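Local coordinates for protein 2-dehydropantoate 2-reductase (PDB 3EGO) that probably catalyses the NADPH-dependent reduction of 2-dehydropantoate (ketopantoate) to (R)-pantoate in the pathway to pantothenate, at residues Lys76-Gln81 / Gly256-Ala261; Ser82-Leu87 / Ile105-Asp110; Glu201-Pro206 / Arg234-Cys239; Ala210-Val215 / Lys230-Val235. One frame throughout, in Å; residues are numbered along the deposited sequence.

Interaction 1: Lys76-Gln81 / Gly256-Ala261; sequences KQHQLQ and GRQTEA
His78 and Gln258 carry this contact, the amide of Gln258 lying over one face of the imidazole. Gln258 OE1 comes 3.3 Å from His78 CG, displaced toward the rim of the ring. Gln258 NE2 is 3.7 Å from His78 CD2. The amide and ring planes are 29° apart, so the two groups stack with a tilt. The two side chains run past each other in opposite directions. Gln258 gets there with CG anti to its backbone N (chi1 -151°) and an extended chain beyond. CG of His78 nearly eclipses the backbone N (chi1 -8°), a torsion that is probably strained. From there His78 NE2 reaches Thr259 O at 3.5 Å, a weak and bent hydrogen bond. The contact joins the NADP-binding, Rossmann-type part of the reductase to its helical C-terminal part. By similarity, Glu260 is an NADP(+)-binding residue; its OE2 is hydrogen-bonded to Asn100, another predicted ligand contact. Glu260 sits at the N-cap of helix 261-274. Just before it, Thr259 OG1 accepts from Ala261 N at 2.9 Å, forming an ST turn. The same hydroxyl is also hydrogen-bonded to Glu293.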
loop_
_atom_site.group_PDB
_atom_site.type_symbol
_atom_site.label_atom_id
_atom_site.label_comp_id
_atom_site.label_asym_id
_atom_site.label_seq_id
_atom_site.Cartn_x
_atom_site.Cartn_y
_atom_site.Cartn_z
ATOM N N LYS A 76 13.009 -20.388 0.630
ATOM C CA LYS A 76 12.837 -18.953 0.717
ATOM C C LYS A 76 14.022 -18.282 1.401
ATOM O O LYS A 76 14.635 -18.846 2.316
ATOM C CB LYS A 76 11.550 -18.639 1.472
ATOM C CG LYS A 76 10.289 -19.021 0.703
ATOM N N GLN A 77 14.321 -17.063 0.960
ATOM C CA GLN A 77 15.465 -16.300 1.469
ATOM C C GLN A 77 15.580 -16.298 2.983
ATOM O O GLN A 77 16.681 -16.371 3.524
ATOM C CB GLN A 77 15.405 -14.857 0.996
ATOM C CG GLN A 77 16.320 -13.944 1.789
ATOM C CD GLN A 77 15.735 -12.569 1.960
ATOM O OE1 GLN A 77 15.246 -11.982 0.999
ATOM N NE2 GLN A 77 15.772 -12.046 3.188
ATOM N N HIS A 78 14.444 -16.198 3.662
ATOM C CA HIS A 78 14.427 -16.063 5.115
ATOM C C HIS A 78 15.046 -17.268 5.817
ATOM O O HIS A 78 15.571 -17.141 6.934
ATOM C CB HIS A 78 12.994 -15.854 5.600
ATOM C CG HIS A 78 12.005 -15.652 4.494
ATOM N ND1 HIS A 78 10.956 -16.519 4.268
ATOM C CD2 HIS A 78 11.912 -14.695 3.541
ATOM C CE1 HIS A 78 10.252 -16.098 3.231
ATOM N NE2 HIS A 78 10.813 -14.995 2.769
ATOM N N GLN A 79 14.984 -18.439 5.180
ATOM C CA GLN A 79 15.574 -19.640 5.774
ATOM C C GLN A 79 16.957 -19.881 5.192
ATOM O O GLN A 79 17.616 -20.856 5.526
ATOM C CB GLN A 79 14.720 -20.880 5.508
ATOM C CG GLN A 79 13.315 -20.600 5.021
ATOM C CD GLN A 79 12.680 -21.840 4.409
ATOM O OE1 GLN A 79 11.915 -21.758 3.442
ATOM N NE2 GLN A 79 13.022 -23.005 4.954
ATOM N N LEU A 80 17.386 -19.010 4.293
ATOM C CA LEU A 80 18.630 -19.247 3.592
ATOM C C LEU A 80 19.767 -19.261 4.610
ATOM O O LEU A 80 20.642 -20.118 4.554
ATOM C CB LEU A 80 18.848 -18.178 2.535
ATOM C CG LEU A 80 19.770 -18.459 1.347
ATOM C CD1 LEU A 80 19.895 -19.947 1.024
ATOM C CD2 LEU A 80 19.256 -17.657 0.139
ATOM N N GLN A 81 19.706 -18.349 5.577
ATOM C CA GLN A 81 20.764 -18.242 6.590
ATOM C C GLN A 81 21.149 -19.563 7.290
ATOM O O GLN A 81 22.328 -19.889 7.369
ATOM C CB GLN A 81 20.445 -17.130 7.595
ATOM C CG GLN A 81 21.684 -16.581 8.276
ATOM C CD GLN A 81 22.777 -16.207 7.281
ATOM O OE1 GLN A 81 22.651 -15.229 6.538
ATOM N NE2 GLN A 81 23.862 -16.981 7.273
ATOM N N GLY A 256 -1.041 -12.507 4.832
ATOM C CA GLY A 256 -0.290 -12.141 6.029
ATOM C C GLY A 256 1.026 -12.888 6.176
ATOM O O GLY A 256 1.544 -13.048 7.301
ATOM N N ARG A 257 1.584 -13.332 5.049
ATOM C CA ARG A 257 2.826 -14.101 5.036
ATOM C C ARG A 257 3.986 -13.193 4.673
ATOM O O ARG A 257 3.788 -12.228 3.939
ATOM C CB ARG A 257 2.778 -15.124 3.913
ATOM C CG ARG A 257 1.414 -15.639 3.575
ATOM C CD ARG A 257 1.316 -17.038 4.133
ATOM N NE ARG A 257 0.731 -17.035 5.454
ATOM C CZ ARG A 257 0.991 -17.922 6.401
ATOM N NH1 ARG A 257 0.369 -17.798 7.545
ATOM N NH2 ARG A 257 1.863 -18.915 6.210
ATOM N N GLN A 258 5.191 -13.544 5.115
ATOM C CA GLN A 258 6.368 -12.802 4.710
ATOM C C GLN A 258 6.471 -12.881 3.192
ATOM O O GLN A 258 6.124 -13.901 2.565
ATOM C CB GLN A 258 7.635 -13.351 5.359
ATOM C CG GLN A 258 8.696 -12.279 5.555
ATOM C CD GLN A 258 10.016 -12.808 6.076
ATOM O OE1 GLN A 258 10.108 -13.938 6.567
ATOM N NE2 GLN A 258 11.056 -11.987 5.962
ATOM N N THR A 259 6.912 -11.788 2.588
ATOM C CA THR A 259 7.003 -11.745 1.152
ATOM C C THR A 259 8.463 -11.922 0.742
ATOM O O THR A 259 9.352 -12.047 1.582
ATOM C CB THR A 259 6.520 -10.402 0.608
ATOM O OG1 THR A 259 7.540 -9.430 0.848
ATOM C CG2 THR A 259 5.246 -9.961 1.284
ATOM N N GLU A 260 8.706 -11.919 -0.563
ATOM C CA GLU A 260 10.075 -11.910 -1.078
ATOM C C GLU A 260 10.585 -10.483 -1.340
ATOM O O GLU A 260 11.383 -10.271 -2.250
ATOM C CB GLU A 260 10.114 -12.705 -2.372
ATOM C CG GLU A 260 9.598 -14.138 -2.219
ATOM C CD GLU A 260 9.538 -14.890 -3.548
ATOM O OE1 GLU A 260 9.182 -14.281 -4.590
ATOM O OE2 GLU A 260 9.868 -16.088 -3.531
ATOM N N ALA A 261 10.046 -9.493 -0.623
ATOM C CA ALA A 261 10.504 -8.094 -0.785
ATOM C C ALA A 261 12.023 -7.964 -0.610
ATOM O O ALA A 261 12.711 -7.235 -1.370
ATOM C CB ALA A 261 9.755 -7.166 0.217
#

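Interaction 2: Ser82-Leu87 / Ile105-Asp110; sequences SVFSSL and IHDLKD
Phe84 meets both Asp107 and Leu108 with the far end of its ring. Leu108 CD2 comes in at the ring edge, 3.9 Å from Phe84 CE1, in an apolar contact. Asp107 meets the adjacent ring atoms obliquely. Asp107 CB is 3.8 Å from Phe84 CZ, and its OD2 is 3.6 Å from Phe84 CE2. The carboxylate and ring planes are 66° apart, so the two groups do not stack. Phe84 CG is anti to the carbonyl carbon (chi1 -79°), which sends the ring across to helix 103-109. Trp111 of the same chain meets Phe84 edge-to-face. An alanine in place of Phe84 is likely to open a gap between the helices and leave Leu108 CD2 and Trp111 without their aromatic partner. Further out, Leu108 also packs on Ile117 and Val119 of strand 116-128. In helix 80-86, Ser82 O takes two donors from opposite faces of its plane: Ser86 N at 3.1 Å and Ser86 OG at 3.3 Å. The two helices connect the parallel strands 70-73, 94-97 and 116-128 in turn. Such side-by-side helices of successive beta-alpha-beta crossovers are typical of a Rossmann-type dinucleotide-binding domain.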
loop_
_atom_site.group_PDB
_atom_site.type_symbol
_atom_site.label_atom_id
_atom_site.label_comp_id
_atom_site.label_asym_id
_atom_site.label_seq_id
_atom_site.Cartn_x
_atom_site.Cartn_y
_atom_site.Cartn_z
ATOM N N SER A 82 20.174 -20.323 7.786
ATOM C CA SER A 82 20.456 -21.645 8.371
ATOM C C SER A 82 21.076 -22.639 7.377
ATOM O O SER A 82 21.939 -23.443 7.736
ATOM C CB SER A 82 19.192 -22.261 8.972
ATOM O OG SER A 82 18.069 -21.974 8.173
ATOM N N VAL A 83 20.600 -22.603 6.136
ATOM C CA VAL A 83 21.162 -23.429 5.073
ATOM C C VAL A 83 22.662 -23.205 4.919
ATOM O O VAL A 83 23.434 -24.174 4.916
ATOM C CB VAL A 83 20.466 -23.147 3.716
ATOM C CG1 VAL A 83 21.088 -23.994 2.606
ATOM C CG2 VAL A 83 18.988 -23.439 3.822
ATOM N N PHE A 84 23.060 -21.937 4.791
ATOM C CA PHE A 84 24.464 -21.564 4.636
ATOM C C PHE A 84 25.287 -22.141 5.766
ATOM O O PHE A 84 26.411 -22.602 5.550
ATOM C CB PHE A 84 24.645 -20.036 4.611
ATOM C CG PHE A 84 24.319 -19.402 3.281
ATOM C CD1 PHE A 84 24.983 -19.798 2.129
ATOM C CD2 PHE A 84 23.347 -18.423 3.180
ATOM C CE1 PHE A 84 24.680 -19.240 0.909
ATOM C CE2 PHE A 84 23.030 -17.850 1.943
ATOM C CZ PHE A 84 23.698 -18.257 0.814
ATOM N N SER A 85 24.713 -22.123 6.972
ATOM C CA SER A 85 25.402 -22.617 8.180
ATOM C C SER A 85 25.653 -24.119 8.125
ATOM O O SER A 85 26.709 -24.602 8.549
ATOM C CB SER A 85 24.623 -22.241 9.444
ATOM O OG SER A 85 24.850 -20.884 9.787
ATOM N N SER A 86 24.689 -24.862 7.599
ATOM C CA SER A 86 24.909 -26.276 7.338
ATOM C C SER A 86 25.912 -26.477 6.212
ATOM O O SER A 86 26.715 -27.405 6.243
ATOM C CB SER A 86 23.611 -26.973 6.976
ATOM O OG SER A 86 22.596 -26.634 7.903
ATOM N N LEU A 87 25.868 -25.602 5.216
ATOM C CA LEU A 87 26.679 -25.814 4.019
ATOM C C LEU A 87 28.179 -25.683 4.328
ATOM O O LEU A 87 29.031 -26.002 3.498
ATOM C CB LEU A 87 26.232 -24.877 2.883
ATOM C CG LEU A 87 24.807 -25.145 2.351
ATOM C CD1 LEU A 87 24.531 -24.346 1.090
ATOM C CD2 LEU A 87 24.566 -26.614 2.100
ATOM N N ILE A 105 22.618 -13.445 -3.976
ATOM C CA ILE A 105 23.792 -13.109 -4.780
ATOM C C ILE A 105 24.777 -12.290 -3.948
ATOM O O ILE A 105 25.977 -12.490 -4.044
ATOM C CB ILE A 105 23.385 -12.353 -6.053
ATOM C CG1 ILE A 105 22.546 -13.264 -6.962
ATOM C CG2 ILE A 105 24.607 -11.827 -6.769
ATOM C CD1 ILE A 105 23.248 -14.600 -7.320
ATOM N N HIS A 106 24.268 -11.405 -3.088
ATOM C CA HIS A 106 25.143 -10.692 -2.144
ATOM C C HIS A 106 25.792 -11.645 -1.114
ATOM O O HIS A 106 26.969 -11.499 -0.774
ATOM C CB HIS A 106 24.408 -9.509 -1.482
ATOM C CG HIS A 106 24.082 -8.390 -2.425
ATOM N ND1 HIS A 106 22.897 -7.690 -2.371
ATOM C CD2 HIS A 106 24.783 -7.857 -3.456
ATOM C CE1 HIS A 106 22.882 -6.770 -3.323
ATOM N NE2 HIS A 106 24.014 -6.854 -4.000
ATOM N N ASP A 107 25.044 -12.638 -0.646
ATOM C CA ASP A 107 25.594 -13.645 0.267
ATOM C C ASP A 107 26.672 -14.508 -0.395
ATOM O O ASP A 107 27.697 -14.821 0.212
ATOM C CB ASP A 107 24.478 -14.547 0.813
ATOM C CG ASP A 107 23.185 -13.779 1.116
ATOM O OD1 ASP A 107 23.170 -12.528 0.993
ATOM O OD2 ASP A 107 22.175 -14.435 1.463
ATOM N N LEU A 108 26.430 -14.897 -1.645
ATOM C CA LEU A 108 27.373 -15.727 -2.398
ATOM C C LEU A 108 28.653 -15.011 -2.805
ATOM O O LEU A 108 29.709 -15.630 -2.876
ATOM C CB LEU A 108 26.722 -16.246 -3.681
ATOM C CG LEU A 108 25.493 -17.123 -3.571
ATOM C CD1 LEU A 108 25.074 -17.558 -4.948
ATOM C CD2 LEU A 108 25.787 -18.281 -2.702
ATOM N N LYS A 109 28.528 -13.725 -3.121
ATOM C CA LYS A 109 29.645 -12.899 -3.564
ATOM C C LYS A 109 30.850 -13.059 -2.645
ATOM O O LYS A 109 31.974 -13.285 -3.100
ATOM C CB LYS A 109 29.230 -11.430 -3.553
ATOM C CG LYS A 109 29.646 -10.654 -4.778
ATOM C CD LYS A 109 28.552 -10.704 -5.831
ATOM C CE LYS A 109 28.973 -9.967 -7.085
ATOM N NZ LYS A 109 27.805 -9.383 -7.806
ATOM N N ASP A 110 30.604 -12.908 -1.348
ATOM C CA ASP A 110 31.647 -13.017 -0.340
ATOM C C ASP A 110 31.442 -14.303 0.430
ATOM O O ASP A 110 31.218 -14.288 1.641
ATOM C CB ASP A 110 31.578 -11.837 0.630
ATOM C CG ASP A 110 31.374 -10.516 -0.076
ATOM O OD1 ASP A 110 32.151 -10.208 -1.010
ATOM O OD2 ASP A 110 30.435 -9.786 0.308
#

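Interaction 3: Glu201-Pro206 / Arg234-Cys239; sequences ELLTTP and RVQAVC
In the helical C-terminal domain of the ketopantoate reductase family, the short, weakly bonded helix 201-204 rests on helix 228-241 mainly through Leu203, which packs against Gln236 and Cys239. The two methyls of Leu203 divide the work. Leu203 CD1 lies 3.5 Å from the backbone O of Gln236 and 3.7 Å from Cys239 CB. Leu203 CD2 touches the aliphatic start of the Gln236 side chain, 3.8 Å from its CB. The branch point joins in, with Leu203 CG 3.7 Å from Cys239 CB. Leu203 thus fits against one turn of the helix, from Gln236 to Cys239. Its CG stands anti to the carbonyl carbon (chi1 -72°), which directs both methyls at that turn. With an alanine here, Cys239 CB and the Gln236 stem would probably lose their apolar cover, and the short helix would be less firmly seated. Leu202 adds a looser touch, its CB 4.4 Å from Cys239 SG. The surroundings are largely helical. Cys239 also packs on Ile188 of helix 174-195, and Leu202 on Thr192 of that helix. The Cys239 side chain is about 5 Å from that of Asn199, a substrate-binding residue by similarity. Thr205, just before helix 206-223, donates from OG1 to Glu201 O at 3.0 Å, in the carbonyl plane. The weak backbone bond from Thr205 N ends on the same oxygen.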
loop_
_atom_site.group_PDB
_atom_site.type_symbol
_atom_site.label_atom_id
_atom_site.label_comp_id
_atom_site.label_asym_id
_atom_site.label_seq_id
_atom_site.Cartn_x
_atom_site.Cartn_y
_atom_site.Cartn_z
ATOM N N GLU A 201 -4.230 -5.611 -14.950
ATOM C CA GLU A 201 -4.651 -4.267 -14.583
ATOM C C GLU A 201 -3.508 -3.250 -14.650
ATOM O O GLU A 201 -3.749 -2.065 -14.807
ATOM C CB GLU A 201 -5.344 -4.238 -13.213
ATOM C CG GLU A 201 -6.852 -4.404 -13.245
ATOM C CD GLU A 201 -7.546 -3.538 -12.183
ATOM O OE1 GLU A 201 -8.322 -4.089 -11.368
ATOM O OE2 GLU A 201 -7.296 -2.306 -12.148
ATOM N N LEU A 202 -2.267 -3.716 -14.559
ATOM C CA LEU A 202 -1.094 -2.836 -14.749
ATOM C C LEU A 202 -0.968 -2.278 -16.168
ATOM O O LEU A 202 -0.400 -1.202 -16.374
ATOM C CB LEU A 202 0.201 -3.566 -14.403
ATOM C CG LEU A 202 0.325 -4.008 -12.938
ATOM C CD1 LEU A 202 1.740 -4.435 -12.646
ATOM C CD2 LEU A 202 -0.115 -2.858 -12.000
ATOM N N LEU A 203 -1.481 -3.020 -17.145
ATOM C CA LEU A 203 -1.303 -2.659 -18.540
ATOM C C LEU A 203 -2.441 -1.796 -19.033
ATOM O O LEU A 203 -2.236 -0.863 -19.815
ATOM C CB LEU A 203 -1.212 -3.923 -19.393
ATOM C CG LEU A 203 0.034 -4.793 -19.331
ATOM C CD1 LEU A 203 -0.171 -5.942 -20.306
ATOM C CD2 LEU A 203 1.292 -4.001 -19.682
ATOM N N THR A 204 -3.639 -2.086 -18.552
ATOM C CA THR A 204 -4.838 -1.431 -19.056
ATOM C C THR A 204 -5.236 -0.168 -18.279
ATOM O O THR A 204 -6.225 0.470 -18.625
ATOM C CB THR A 204 -6.034 -2.396 -19.084
ATOM O OG1 THR A 204 -6.366 -2.798 -17.748
ATOM C CG2 THR A 204 -5.718 -3.644 -19.928
ATOM N N THR A 205 -4.495 0.175 -17.221
ATOM C CA THR A 205 -4.759 1.415 -16.492
ATOM C C THR A 205 -3.587 2.329 -16.773
ATOM O O THR A 205 -2.490 2.075 -16.312
ATOM C CB THR A 205 -4.862 1.196 -14.950
ATOM O OG1 THR A 205 -5.769 0.128 -14.667
ATOM C CG2 THR A 205 -5.323 2.468 -14.215
ATOM N N PRO A 206 -3.814 3.391 -17.559
ATOM C CA PRO A 206 -2.766 4.334 -17.928
ATOM C C PRO A 206 -1.802 4.759 -16.804
ATOM O O PRO A 206 -0.579 4.679 -17.003
ATOM C CB PRO A 206 -3.559 5.535 -18.477
ATOM C CG PRO A 206 -4.780 4.922 -19.056
ATOM C CD PRO A 206 -5.107 3.724 -18.190
ATOM N N ARG A 234 9.247 -6.819 -22.798
ATOM C CA ARG A 234 9.154 -8.111 -22.114
ATOM C C ARG A 234 8.312 -8.030 -20.849
ATOM O O ARG A 234 7.353 -8.791 -20.671
ATOM C CB ARG A 234 10.571 -8.573 -21.775
ATOM C CG ARG A 234 10.697 -9.927 -21.115
ATOM C CD ARG A 234 12.180 -10.306 -20.956
ATOM N NE ARG A 234 12.469 -11.032 -19.714
ATOM C CZ ARG A 234 11.690 -11.980 -19.178
ATOM N NH1 ARG A 234 10.557 -12.346 -19.772
ATOM N NH2 ARG A 234 12.050 -12.580 -18.041
ATOM N N VAL A 235 8.661 -7.086 -19.979
ATOM C CA VAL A 235 7.865 -6.804 -18.771
ATOM C C VAL A 235 6.385 -6.688 -19.130
ATOM O O VAL A 235 5.523 -7.340 -18.536
ATOM C CB VAL A 235 8.376 -5.502 -18.058
ATOM C CG1 VAL A 235 7.432 -5.065 -16.923
ATOM C CG2 VAL A 235 9.820 -5.665 -17.531
ATOM N N GLN A 236 6.076 -5.854 -20.114
ATOM C CA GLN A 236 4.684 -5.682 -20.530
ATOM C C GLN A 236 4.138 -6.947 -21.164
ATOM O O GLN A 236 2.969 -7.324 -20.949
ATOM C CB GLN A 236 4.564 -4.531 -21.513
ATOM C CG GLN A 236 5.016 -3.215 -20.958
ATOM C CD GLN A 236 5.148 -2.179 -22.050
ATOM O OE1 GLN A 236 6.261 -1.877 -22.502
ATOM N NE2 GLN A 236 4.012 -1.656 -22.511
ATOM N N ALA A 237 4.993 -7.591 -21.952
ATOM C CA ALA A 237 4.681 -8.894 -22.536
ATOM C C ALA A 237 4.254 -9.916 -21.476
ATOM O O ALA A 237 3.199 -10.543 -21.631
ATOM C CB ALA A 237 5.863 -9.407 -23.333
ATOM N N VAL A 238 5.061 -10.082 -20.410
ATOM C CA VAL A 238 4.780 -11.101 -19.382
ATOM C C VAL A 238 3.551 -10.749 -18.565
ATOM O O VAL A 238 2.775 -11.628 -18.155
ATOM C CB VAL A 238 5.938 -11.299 -18.414
ATOM C CG1 VAL A 238 5.501 -12.164 -17.244
ATOM C CG2 VAL A 238 7.146 -11.896 -19.122
ATOM N N CYS A 239 3.370 -9.451 -18.333
ATOM C CA CYS A 239 2.137 -8.953 -17.768
ATOM C C CYS A 239 0.946 -9.450 -18.567
ATOM O O CYS A 239 -0.073 -9.867 -18.001
ATOM C CB CYS A 239 2.130 -7.437 -17.843
ATOM S SG CYS A 239 2.639 -6.685 -16.354
#

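Interaction 4: Ala210-Val215 / Lys230-Val235; sequences AFMKLV and KAWERV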
loop_
_atom_site.group_PDB
_atom_site.type_symbol
_atom_site.label_atom_id
_atom_site.label_comp_id
_atom_site.label_asym_id
_atom_site.label_seq_id
_atom_site.Cartn_x
_atom_site.Cartn_y
_atom_site.Cartn_z
ATOM N N ALA A 210 2.244 3.742 -16.344
ATOM C CA ALA A 210 3.214 4.820 -16.162
ATOM C C ALA A 210 3.994 4.671 -14.850
ATOM O O ALA A 210 5.219 4.879 -14.805
ATOM C CB ALA A 210 2.497 6.218 -16.221
ATOM N N PHE A 211 3.301 4.305 -13.771
ATOM C CA PHE A 211 4.039 4.041 -12.538
ATOM C C PHE A 211 4.980 2.838 -12.673
ATOM O O PHE A 211 6.139 2.896 -12.270
ATOM C CB PHE A 211 3.059 3.852 -11.374
ATOM C CG PHE A 211 3.701 3.947 -10.022
ATOM C CD1 PHE A 211 3.581 5.117 -9.257
ATOM C CD2 PHE A 211 4.404 2.876 -9.506
ATOM C CE1 PHE A 211 4.192 5.202 -7.995
ATOM C CE2 PHE A 211 4.997 2.935 -8.223
ATOM C CZ PHE A 211 4.901 4.114 -7.470
ATOM N N MET A 212 4.494 1.740 -13.261
ATOM C CA MET A 212 5.403 0.614 -13.583
ATOM C C MET A 212 6.646 1.040 -14.382
ATOM O O MET A 212 7.758 0.600 -14.103
ATOM C CB MET A 212 4.661 -0.521 -14.329
ATOM C CG MET A 212 5.364 -1.907 -14.169
ATOM S SD MET A 212 4.491 -3.377 -14.803
ATOM C CE MET A 212 4.076 -2.860 -16.445
ATOM N N LYS A 213 6.450 1.891 -15.384
ATOM C CA LYS A 213 7.577 2.360 -16.210
ATOM C C LYS A 213 8.613 3.083 -15.369
ATOM O O LYS A 213 9.829 2.901 -15.548
ATOM C CB LYS A 213 7.074 3.266 -17.320
ATOM C CG LYS A 213 7.965 3.284 -18.557
ATOM C CD LYS A 213 7.484 4.329 -19.530
ATOM C CE LYS A 213 8.474 4.481 -20.682
ATOM N NZ LYS A 213 7.783 5.149 -21.832
ATOM N N LEU A 214 8.134 3.911 -14.431
ATOM C CA LEU A 214 9.023 4.621 -13.514
ATOM C C LEU A 214 9.820 3.652 -12.656
ATOM O O LEU A 214 11.010 3.856 -12.389
ATOM C CB LEU A 214 8.213 5.581 -12.620
ATOM C CG LEU A 214 7.624 6.836 -13.267
ATOM C CD1 LEU A 214 6.804 7.610 -12.246
ATOM C CD2 LEU A 214 8.760 7.690 -13.849
ATOM N N VAL A 215 9.147 2.599 -12.182
ATOM C CA VAL A 215 9.851 1.544 -11.460
ATOM C C VAL A 215 10.848 0.834 -12.409
ATOM O O VAL A 215 11.996 0.613 -12.062
ATOM C CB VAL A 215 8.863 0.519 -10.858
ATOM C CG1 VAL A 215 9.602 -0.653 -10.256
ATOM C CG2 VAL A 215 8.018 1.215 -9.754
ATOM N N LYS A 230 14.053 -3.539 -25.055
ATOM C CA LYS A 230 13.632 -4.926 -25.180
ATOM C C LYS A 230 13.144 -5.451 -23.837
ATOM O O LYS A 230 12.119 -6.129 -23.768
ATOM C CB LYS A 230 14.787 -5.773 -25.703
ATOM C CG LYS A 230 14.588 -7.279 -25.606
ATOM C CD LYS A 230 15.903 -8.023 -25.858
ATOM C CE LYS A 230 15.687 -9.518 -26.068
ATOM N NZ LYS A 230 14.789 -10.106 -25.030
ATOM N N ALA A 231 13.865 -5.115 -22.766
ATOM C CA ALA A 231 13.443 -5.530 -21.431
ATOM C C ALA A 231 12.087 -4.929 -21.050
ATOM O O ALA A 231 11.237 -5.638 -20.506
ATOM C CB ALA A 231 14.494 -5.241 -20.401
ATOM N N TRP A 232 11.858 -3.657 -21.376
ATOM C CA TRP A 232 10.550 -3.035 -21.119
ATOM C C TRP A 232 9.420 -3.732 -21.869
ATOM O O TRP A 232 8.313 -3.901 -21.336
ATOM C CB TRP A 232 10.570 -1.527 -21.455
ATOM C CG TRP A 232 9.240 -0.791 -21.270
ATOM C CD1 TRP A 232 8.615 0.018 -22.189
ATOM C CD2 TRP A 232 8.397 -0.784 -20.105
ATOM N NE1 TRP A 232 7.443 0.519 -21.670
ATOM C CE2 TRP A 232 7.287 0.042 -20.393
ATOM C CE3 TRP A 232 8.475 -1.390 -18.846
ATOM C CZ2 TRP A 232 6.270 0.268 -19.474
ATOM C CZ3 TRP A 232 7.468 -1.163 -17.940
ATOM C CH2 TRP A 232 6.374 -0.350 -18.257
ATOM N N GLU A 233 9.678 -4.132 -23.115
ATOM C CA GLU A 233 8.633 -4.794 -23.901
ATOM C C GLU A 233 8.231 -6.100 -23.244
ATOM O O GLU A 233 7.046 -6.405 -23.117
ATOM C CB GLU A 233 9.090 -5.033 -25.350
ATOM C CG GLU A 233 9.023 -3.778 -26.207
ATOM C CD GLU A 233 10.196 -3.645 -27.174
ATOM O OE1 GLU A 233 10.730 -4.688 -27.641
ATOM O OE2 GLU A 233 10.580 -2.483 -27.467
ATOM N N ARG A 234 9.247 -6.819 -22.798
ATOM C CA ARG A 234 9.154 -8.111 -22.114
ATOM C C ARG A 234 8.312 -8.030 -20.849
ATOM O O ARG A 234 7.353 -8.791 -20.671
ATOM C CB ARG A 234 10.571 -8.573 -21.775
ATOM C CG ARG A 234 10.697 -9.927 -21.115
ATOM C CD ARG A 234 12.180 -10.306 -20.956
ATOM N NE ARG A 234 12.469 -11.032 -19.714
ATOM C CZ ARG A 234 11.690 -11.980 -19.178
ATOM N NH1 ARG A 234 10.557 -12.346 -19.772
ATOM N NH2 ARG A 234 12.050 -12.580 -18.041
ATOM N N VAL A 235 8.661 -7.086 -19.979
ATOM C CA VAL A 235 7.865 -6.804 -18.771
ATOM C C VAL A 235 6.385 -6.688 -19.130
ATOM O O VAL A 235 5.523 -7.340 -18.536
ATOM C CB VAL A 235 8.376 -5.502 -18.058
ATOM C CG1 VAL A 235 7.432 -5.065 -16.923
ATOM C CG2 VAL A 235 9.820 -5.665 -17.531
#
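Val235, which packs on Met212 across this contact, is fixed in its helix by a 3.0 Å bond from its backbone N to Ala231 O. Val235 CG1 faces the sulfur end of Met212, 4.0 Å from Met212 SD and also in touch with the terminal CE. These two side chains slide past each other in opposite directions. The Met212 chain leaves the backbone extended and then bends at its last torsion (chi3 51°). That bend sets Met212 CE 3.9 Å from Trp232 CH2, so one methyl touches both Trp232 and Val235. The indole is the main bridge between the helices. Lys213 lies over one face of Trp232, with CG 3.9 Å from the centroid of the six-membered ring and 25° off the ring normal. This is a CH-pi contact made by the aliphatic stem, not by the ammonium group. The Lys213 chain crosses the indole at about a right angle. The tip of the ring reaches the opposing backbone: Trp232 CH2 is 3.6 Å from Lys213 CA. Phe216 meets the indole from the same helix as Lys213, and Met212 also packs on Cys187 and Leu191 of helix 174-195. The axes of segments 210-215 and 230-235 pass 11.4 Å apart, their directions 137° apart. Helices 206-223 and 228-241 follow each other in the chain and form a splayed helical hairpin in the C-terminal helical domain of this family.

Interactions 3 and 4 form one packed unit on helix 228-241, with centres 8 Å apart. Met212 of interaction 4 joins them: its SD is 3.7 Å from Leu202 CD1, and its CE is 4.1 Å from Cys239 SG. The side chain of Asn199, a substrate-binding residue by similarity, is about 5 Å from that of Cys239 and about 8 Å from that of Met212. Interactions 1 and 2 share helix 80-86, their centres 15 Å apart. Interaction 1 bridges the two parts of the enzyme and contains Glu260, an NADP(+)-binding residue by similarity; interaction 2 lies away from the annotated sites. Interactions 2 and 3 lie on opposite sides of the chain's centre, with centres 35 Å apart.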